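Local structure of tyrosinase (Burkholderia thailandensis, 5ZRD) at residues 495-498 with 499-502. The protein catalyses the copper-dependent ortho-hydroxylation of monophenols and probably the oxidation of the resulting catechols to quinones. Numbering follows the deposited sequence.
Sequences ADDV and PKAK
Asp497 and Lys500 meet twice, through backbone and through side chain, in a short 3-10 helix running from Ala495 to Lys500. Two i-to-i+3 backbone hydrogen bonds define its final turns: Lys500 N to Asp497 O at 3.0 Å, and Ala501 N to Val498 O at 3.1 Å. In both, the donor stands more than 50° out of the carbonyl plane.

The ionic component is a salt bridge of 3.4 Å between Asp497 OD1 and Lys500 NZ, weak as a hydrogen bond. Lys500 sets CG beside its own backbone N (chi1 -49°), and its chain then runs extended until a bend at chi4. Asp496 OD2 is 4.7 Å from Lys500 NZ, not in contact, though its charge may add to the attraction.

Val498 CB lies 3.5 Å from Pro499 CD, tighter than usual but largely set by the peptide link. Pro499 has no N-H to offer, and its CD sits 3.3 Å from Asp496 O, the carbonyl an i+3 donor would otherwise meet. The helix leads from the loop after strand 485-489 into strand 502-509, far from the coppers, with Val498 packing on Ser423. The turn therefore joins a buried valine to an ion pair at the surface, whose length and setting suggest only a modest electrostatic contribution.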
ATOM      1  N   ALA A 495      -6.054 -42.937  36.867  1.00 37.92           N
ATOM      2  CA  ALA A 495      -6.278 -43.244  35.466  1.00 37.24           C
ATOM      3  C   ALA A 495      -7.778 -43.404  35.191  1.00 39.12           C
ATOM      4  O   ALA A 495      -8.280 -42.946  34.162  1.00 42.56           O
ATOM      5  CB  ALA A 495      -5.517 -44.475  35.098  1.00 35.84           C
ATOM      6  N   ASP A 496      -8.479 -44.038  36.117  1.00 37.01           N
ATOM      7  CA  ASP A 496      -9.871 -44.341  35.946  1.00 36.40           C
ATOM      8  C   ASP A 496     -10.753 -43.117  36.121  1.00 35.35           C
ATOM      9  O   ASP A 496     -11.905 -43.136  35.737  1.00 39.86           O
ATOM     10  CB  ASP A 496     -10.294 -45.483  36.868  1.00 41.71           C
ATOM     11  CG  ASP A 496      -9.943 -45.233  38.357  1.00 42.25           C
ATOM     12  OD1 ASP A 496      -8.731 -45.224  38.727  1.00 42.77           O
ATOM     13  OD2 ASP A 496     -10.887 -45.083  39.162  1.00 41.79           O
ATOM     14  N   ASP A 497     -10.233 -42.044  36.694  1.00 36.67           N
ATOM     15  CA  ASP A 497     -10.991 -40.804  36.833  1.00 36.09           C
ATOM     16  C   ASP A 497     -11.044 -39.936  35.556  1.00 36.87           C
ATOM     17  O   ASP A 497     -11.876 -39.024  35.468  1.00 37.37           O
ATOM     18  CB  ASP A 497     -10.410 -39.943  37.947  1.00 46.31           C
ATOM     19  CG  ASP A 497     -10.956 -40.271  39.357  1.00 49.41           C
ATOM     20  OD1 ASP A 497     -11.849 -41.113  39.552  1.00 44.39           O
ATOM     21  OD2 ASP A 497     -10.449 -39.605  40.281  1.00 57.23           O
ATOM     22  N   VAL A 498     -10.199 -40.212  34.555  1.00 36.71           N
ATOM     23  CA  VAL A 498     -10.151 -39.355  33.351  1.00 35.33           C
ATOM     24  C   VAL A 498     -11.524 -39.253  32.697  1.00 34.67           C
ATOM     25  O   VAL A 498     -11.957 -38.141  32.417  1.00 34.88           O
ATOM     26  CB  VAL A 498      -9.094 -39.809  32.333  1.00 34.96           C
ATOM     27  CG1 VAL A 498      -9.284 -39.134  30.985  1.00 34.48           C
ATOM     28  CG2 VAL A 498      -7.700 -39.522  32.876  1.00 36.63           C
ATOM     29  N   PRO A 499     -12.220 -40.384  32.482  1.00 37.56           N
ATOM     30  CA  PRO A 499     -13.514 -40.261  31.813  1.00 36.02           C
ATOM     31  C   PRO A 499     -14.566 -39.467  32.598  1.00 36.57           C
ATOM     32  O   PRO A 499     -15.507 -39.023  32.005  1.00 39.79           O
ATOM     33  CB  PRO A 499     -14.026 -41.679  31.635  1.00 37.15           C
ATOM     34  CG  PRO A 499     -12.773 -42.504  31.710  1.00 38.89           C
ATOM     35  CD  PRO A 499     -11.905 -41.793  32.718  1.00 36.67           C
ATOM     36  N   LYS A 500     -14.396 -39.259  33.886  1.00 35.22           N
ATOM     37  CA  LYS A 500     -15.397 -38.544  34.647  1.00 40.10           C
ATOM     38  C   LYS A 500     -15.036 -37.056  34.780  1.00 44.46           C
ATOM     39  O   LYS A 500     -15.704 -36.330  35.529  1.00 43.00           O
ATOM     40  CB  LYS A 500     -15.475 -39.097  36.066  1.00 38.94           C
ATOM     41  CG  LYS A 500     -15.582 -40.606  36.186  1.00 40.17           C
ATOM     42  CD  LYS A 500     -15.637 -40.992  37.638  1.00 42.31           C
ATOM     43  CE  LYS A 500     -15.537 -42.473  37.903  1.00 44.39           C
ATOM     44  NZ  LYS A 500     -14.874 -42.689  39.209  1.00 48.38           N
ATOM     45  N   ALA A 501     -13.993 -36.597  34.086  1.00 40.51           N
ATOM     46  CA  ALA A 501     -13.414 -35.266  34.358  1.00 41.83           C
ATOM     47  C   ALA A 501     -14.097 -34.197  33.508  1.00 41.01           C
ATOM     48  O   ALA A 501     -14.473 -34.445  32.344  1.00 38.45           O
ATOM     49  CB  ALA A 501     -11.928 -35.278  34.108  1.00 42.01           C
ATOM     50  N   LYS A 502     -14.332 -33.051  34.153  1.00 43.07           N
ATOM     51  CA  LYS A 502     -14.749 -31.839  33.456  1.00 48.27           C
ATOM     52  C   LYS A 502     -13.537 -30.909  33.454  1.00 43.04           C
ATOM     53  O   LYS A 502     -12.973 -30.619  34.506  1.00 36.19           O
ATOM     54  CB  LYS A 502     -15.995 -31.223  34.095  1.00 59.17           C
ATOM     55  CG  LYS A 502     -17.272 -32.059  33.947  1.00 74.38           C
ATOM     56  CD  LYS A 502     -18.134 -32.125  35.224  1.00 85.97           C
ATOM     57  CE  LYS A 502     -17.666 -33.152  36.247  1.00 84.27           C
ATOM     58  NZ  LYS A 502     -17.429 -32.553  37.588  1.00 79.01           N
TER